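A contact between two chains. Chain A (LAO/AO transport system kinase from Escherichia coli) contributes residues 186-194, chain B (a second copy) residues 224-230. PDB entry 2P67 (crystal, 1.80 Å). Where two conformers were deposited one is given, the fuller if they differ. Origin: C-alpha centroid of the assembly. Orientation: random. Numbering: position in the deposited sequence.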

ATOM      1  N   GLN A 186      12.346  14.678   9.701  1.00 34.78           N
ATOM      2  CA  GLN A 186      11.209  14.059   9.025  1.00 33.86           C
ATOM      3  C   GLN A 186      10.304  13.360  10.044  1.00 32.71           C
ATOM      4  O   GLN A 186      10.771  12.835  11.063  1.00 32.44           O
ATOM      5  N   GLY A 187       9.011  13.334   9.760  1.00 31.09           N
ATOM      6  CA  GLY A 187       8.060  12.701  10.664  1.00 28.94           C
ATOM      7  C   GLY A 187       8.083  11.184  10.600  1.00 27.51           C
ATOM      8  O   GLY A 187       8.888  10.578   9.876  1.00 28.16           O
ATOM      9  N   ILE A 188       7.155  10.574  11.330  1.00 25.10           N
ATOM     10  CA  ILE A 188       7.057   9.124  11.430  1.00 23.07           C
ATOM     11  C   ILE A 188       6.696   8.502  10.073  1.00 22.75           C
ATOM     12  O   ILE A 188       5.748   8.950   9.407  1.00 21.12           O
ATOM     13  N   LYS A 189       7.422   7.446   9.701  1.00 22.01           N
ATOM     14  CA  LYS A 189       7.152   6.722   8.461  1.00 22.54           C
ATOM     15  C   LYS A 189       5.750   6.071   8.460  1.00 21.89           C
ATOM     16  O   LYS A 189       5.403   5.288   9.364  1.00 20.34           O
ATOM     17  N   LYS A 190       4.942   6.368   7.443  1.00 21.45           N
ATOM     18  CA  LYS A 190       3.595   5.772   7.366  1.00 20.19           C
ATOM     19  C   LYS A 190       3.602   4.238   7.233  1.00 20.38           C
ATOM     20  O   LYS A 190       2.760   3.553   7.828  1.00 20.63           O
ATOM     21  N   GLY A 191       4.579   3.702   6.508  1.00 20.79           N
ATOM     22  CA  GLY A 191       4.715   2.255   6.339  1.00 21.00           C
ATOM     23  C   GLY A 191       4.937   1.568   7.670  1.00 21.59           C
ATOM     24  O   GLY A 191       4.437   0.475   7.894  1.00 22.47           O
ATOM     25  N   LEU A 192       5.661   2.234   8.567  1.00 21.05           N
ATOM     26  CA  LEU A 192       5.855   1.716   9.919  1.00 21.46           C
ATOM     27  C   LEU A 192       4.531   1.673  10.707  1.00 21.27           C
ATOM     28  O   LEU A 192       4.202   0.656  11.333  1.00 21.21           O
ATOM     29  N   MET A 193       3.762   2.759  10.648  1.00 20.98           N
ATOM     30  CA  MET A 193       2.443   2.788  11.273  1.00 20.64           C
ATOM     31  C   MET A 193       1.537   1.670  10.761  1.00 21.08           C
ATOM     32  O   MET A 193       0.749   1.130  11.515  1.00 21.04           O
ATOM     33  N   GLU A 194       1.655   1.341   9.475  1.00 21.04           N
ATOM     34  CA  GLU A 194       0.860   0.269   8.873  0.50 21.99           C
ATOM     35  C   GLU A 194       1.058  -1.090   9.553  1.00 21.69           C
ATOM     36  O   GLU A 194       0.104  -1.892   9.646  1.00 22.15           O
TER
ATOM     37  N   HIS B 224       0.655  16.386  11.383  1.00 18.05           N
ATOM     38  CA  HIS B 224       1.894  17.011  11.816  1.00 18.76           C
ATOM     39  C   HIS B 224       2.973  15.986  12.206  1.00 18.95           C
ATOM     40  O   HIS B 224       4.137  16.252  12.034  1.00 20.65           O
ATOM     41  N   ILE B 225       2.574  14.821  12.722  1.00 17.80           N
ATOM     42  CA  ILE B 225       3.519  13.809  13.264  1.00 19.06           C
ATOM     43  C   ILE B 225       4.035  12.849  12.184  1.00 18.37           C
ATOM     44  O   ILE B 225       5.211  12.473  12.185  1.00 19.61           O
ATOM     45  N   LEU B 226       3.148  12.462  11.269  1.00 18.07           N
ATOM     46  CA  LEU B 226       3.529  11.598  10.125  1.00 18.31           C
ATOM     47  C   LEU B 226       4.381  12.298   9.077  1.00 18.55           C
ATOM     48  O   LEU B 226       4.189  13.488   8.789  1.00 18.34           O
ATOM     49  N   ARG B 227       5.302  11.531   8.486  1.00 19.25           N
ATOM     50  CA  ARG B 227       6.114  12.023   7.349  1.00 19.90           C
ATOM     51  C   ARG B 227       5.212  12.622   6.259  1.00 20.36           C
ATOM     52  O   ARG B 227       4.166  12.053   5.933  1.00 20.44           O
ATOM     53  N   ARG B 228       5.631  13.761   5.694  1.00 19.93           N
ATOM     54  CA  ARG B 228       4.903  14.400   4.597  1.00 19.90           C
ATOM     55  C   ARG B 228       4.788  13.500   3.358  1.00 19.99           C
ATOM     56  O   ARG B 228       5.773  12.875   2.911  1.00 19.15           O
ATOM     57  N   LYS B 229       3.582  13.452   2.817  1.00 17.67           N
ATOM     58  CA  LYS B 229       3.336  12.844   1.510  1.00 18.45           C
ATOM     59  C   LYS B 229       4.231  13.517   0.440  1.00 19.33           C
ATOM     60  O   LYS B 229       4.869  12.828  -0.395  1.00 19.69           O
ATOM     61  N   TYR B 230       4.274  14.849   0.475  1.00 19.81           N
ATOM     62  CA  TYR B 230       5.189  15.659  -0.339  1.00 21.14           C
ATOM     63  C   TYR B 230       6.095  16.502   0.566  1.00 22.13           C
ATOM     64  O   TYR B 230       5.591  17.257   1.406  1.00 20.77           O
TER

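Which side chain covers the most surface between the two stretches? It is Arg B227, whose CA-to-CB bond points sideways and whose chain, t at chi1 and chi2 and m at chi3, runs along the segment from Gln A186 to Lys A189. Its guanidinium grips one backbone oxygen from two nitrogens: NE of Arg B227 donates to O of Gly A187 at 3.0 Å, and NH1 to the same O at 3.2 Å. That carbonyl lies at the edge of the planar group, near its plane, where the N-H bonds point. Over one face lies the aliphatic part of Lys A189 (chi1 m), with CG 3.4 Å from CZ of Arg B227; over the opposite face sits the amide of Gln A186 (m at chi1, t at chi2), its NE2 3.5 Å from NH2 of Arg B227. Those two nitrogens are both donors, so they make no hydrogen bond.

What holds the arginine's backbone in register with chain A? A single beta bridge pairs Ile A188 with Leu B226. N of Ile A188 donates to O of Ile B225 at 2.8 Å, and N of Arg B227 donates to O of Ile A188, also at 2.8 Å and almost perfectly straight. At Gly A187, CA is 3.2 Å from O of Ile B225, and an ideally placed CB would clash with that oxygen.

How does Lys A190, second in covered area, reach across? Its CB leaves sideways, but the chain, m at chi1 and then t at chi2 and chi3, brings its end nearer to chain B. On the way, CE of Lys A190 passes 4.1 Å from CB of Leu B226. NZ of Lys A190 then donates to O of Arg B227 at 2.8 Å. Two waters accept from NZ of Lys A190: O of water 1 at 2.9 Å and O of water 2 at 3.1 Å. The O of water 1 also accepts from N of Lys B229 at 3.0 Å, while O of water 2 donates a weak bond to O of Arg B228 at 3.0 Å, so both waters bridge the chains.

Where is the apolar part of the contact? It gathers around Leu B226, an m,t rotamer whose CD2 lies 3.8 Å from CG of Met A193 and 4.2 Å from CB of Ile A188. The CA-to-CB bond of Met A193, m at chi1 and chi2, points toward chain B. Ile A188 extends this patch to Ile B225: both are m,t, and CD1 of Ile A188 comes within 3.3 Å of CG2 of Ile B225.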

ATOM      1  CB  GLN A 186      11.697  13.039   7.999  1.00 34.66           C
ATOM      2  CG  GLN A 186      12.363  13.629   6.761  1.00 37.89           C
ATOM      3  CD  GLN A 186      12.456  12.612   5.627  1.00 41.65           C
ATOM      4  OE1 GLN A 186      11.863  12.797   4.564  1.00 44.82           O
ATOM      5  NE2 GLN A 186      13.176  11.523   5.862  1.00 42.72           N
ATOM      6  CB  ILE A 188       5.971   8.749  12.447  1.00 23.33           C
ATOM      7  CG1 ILE A 188       6.311   9.342  13.824  1.00 23.09           C
ATOM      8  CG2 ILE A 188       5.782   7.220  12.512  1.00 22.50           C
ATOM      9  CD1 ILE A 188       5.329   8.945  14.951  1.00 22.26           C
ATOM     10  CB  LYS A 189       8.239   5.654   8.235  1.00 23.93           C
ATOM     11  CG  LYS A 189       9.610   6.176   7.920  1.00 28.14           C
ATOM     12  CD  LYS A 189      10.664   5.043   7.831  1.00 34.30           C
ATOM     13  CE  LYS A 189      10.233   3.924   6.889  1.00 36.28           C
ATOM     14  NZ  LYS A 189      11.333   2.882   6.779  1.00 38.72           N
ATOM     15  CB  LYS A 190       2.745   6.431   6.268  1.00 20.66           C
ATOM     16  CG  LYS A 190       2.436   7.904   6.542  1.00 18.62           C
ATOM     17  CD  LYS A 190       1.601   8.476   5.414  1.00 22.34           C
ATOM     18  CE  LYS A 190       1.452   9.990   5.541  1.00 23.49           C
ATOM     19  NZ  LYS A 190       2.205  10.691   4.494  1.00 25.34           N
ATOM     20  CB  LEU A 192       6.881   2.571  10.650  1.00 21.88           C
ATOM     21  CG  LEU A 192       7.058   2.185  12.125  1.00 21.80           C
ATOM     22  CD1 LEU A 192       7.519   0.702  12.206  1.00 21.96           C
ATOM     23  CD2 LEU A 192       8.057   3.161  12.750  1.00 23.99           C
ATOM     24  CB  MET A 193       1.778   4.161  11.119  1.00 21.00           C
ATOM     25  CG  MET A 193       2.575   5.317  11.791  1.00 20.64           C
ATOM     26  SD  MET A 193       2.643   5.162  13.602  1.00 19.33           S
ATOM     27  CE  MET A 193       4.154   4.332  13.925  1.00 22.54           C
ATOM     28  CB  GLU A 194       1.194   0.134   7.384  0.50 22.43           C
ATOM     29  CG  GLU A 194       0.754   1.316   6.544  0.50 25.12           C
ATOM     30  CD  GLU A 194      -0.731   1.308   6.209  0.50 28.33           C
ATOM     31  OE1 GLU A 194      -1.469   0.387   6.636  0.50 30.41           O
ATOM     32  OE2 GLU A 194      -1.157   2.230   5.499  0.50 29.03           O
TER
ATOM     33  CB  HIS B 224       1.614  18.007  12.959  1.00 18.24           C
ATOM     34  CG  HIS B 224       0.991  19.297  12.497  1.00 20.20           C
ATOM     35  ND1 HIS B 224       0.814  20.372  13.340  1.00 19.71           N
ATOM     36  CD2 HIS B 224       0.543  19.698  11.280  1.00 17.45           C
ATOM     37  CE1 HIS B 224       0.266  21.373  12.670  1.00 20.51           C
ATOM     38  NE2 HIS B 224       0.088  20.992  11.419  1.00 16.99           N
ATOM     39  CB  ILE B 225       2.835  13.009  14.423  1.00 18.51           C
ATOM     40  CG1 ILE B 225       2.713  13.876  15.679  1.00 21.46           C
ATOM     41  CG2 ILE B 225       3.563  11.743  14.758  1.00 22.52           C
ATOM     42  CD1 ILE B 225       1.765  13.204  16.761  1.00 24.58           C
ATOM     43  CB  LEU B 226       2.294  11.034   9.429  1.00 19.09           C
ATOM     44  CG  LEU B 226       1.357  10.234  10.347  1.00 18.85           C
ATOM     45  CD1 LEU B 226       0.000   9.880   9.658  1.00 20.11           C
ATOM     46  CD2 LEU B 226       2.115   8.972  10.836  1.00 20.40           C
ATOM     47  CB  ARG B 227       6.923  10.859   6.758  1.00 20.40           C
ATOM     48  CG  ARG B 227       8.022  11.308   5.785  1.00 24.90           C
ATOM     49  CD  ARG B 227       9.117  10.263   5.729  1.00 31.70           C
ATOM     50  NE  ARG B 227       9.768  10.083   7.033  1.00 33.72           N
ATOM     51  CZ  ARG B 227      10.821   9.290   7.241  1.00 36.66           C
ATOM     52  NH1 ARG B 227      11.350   9.180   8.453  1.00 37.09           N
ATOM     53  NH2 ARG B 227      11.345   8.598   6.236  1.00 38.10           N
ATOM     54  CB  ARG B 228       5.561  15.725   4.204  1.00 20.54           C
ATOM     55  CG  ARG B 228       5.490  16.804   5.296  1.00 21.06           C
ATOM     56  CD  ARG B 228       6.231  18.053   4.828  1.00 24.83           C
ATOM     57  NE  ARG B 228       6.231  19.128   5.823  1.00 28.34           N
ATOM     58  CZ  ARG B 228       6.657  20.372   5.576  1.00 30.55           C
ATOM     59  NH1 ARG B 228       7.106  20.696   4.363  1.00 28.57           N
ATOM     60  NH2 ARG B 228       6.635  21.311   6.540  1.00 27.89           N
ATOM     61  CB  LYS B 229       1.845  12.993   1.174  1.00 17.81           C
ATOM     62  CG  LYS B 229       1.452  12.644  -0.300  1.00 16.50           C
ATOM     63  CD  LYS B 229      -0.037  13.014  -0.520  1.00 18.26           C
ATOM     64  CE  LYS B 229      -0.515  12.722  -1.926  1.00 20.10           C
ATOM     65  NZ  LYS B 229      -1.891  13.309  -2.188  1.00 18.89           N
ATOM     66  CB  TYR B 230       4.389  16.646  -1.185  1.00 21.19           C
ATOM     67  CG  TYR B 230       3.391  16.034  -2.136  1.00 20.50           C
ATOM     68  CD1 TYR B 230       3.801  15.136  -3.124  1.00 20.11           C
ATOM     69  CD2 TYR B 230       2.034  16.365  -2.054  1.00 22.59           C
ATOM     70  CE1 TYR B 230       2.880  14.587  -4.024  1.00 19.47           C
ATOM     71  CE2 TYR B 230       1.104  15.825  -2.940  1.00 22.07           C
ATOM     72  CZ  TYR B 230       1.537  14.941  -3.923  1.00 20.04           C
ATOM     73  OH  TYR B 230       0.591  14.426  -4.784  1.00 21.38           O
TER
HETATM   74  O   HOH W   1       1.300  13.384   4.725  1.00 18.84           O
HETATM   75  O   HOH W   2       5.078  10.028   3.431  1.00 42.01           O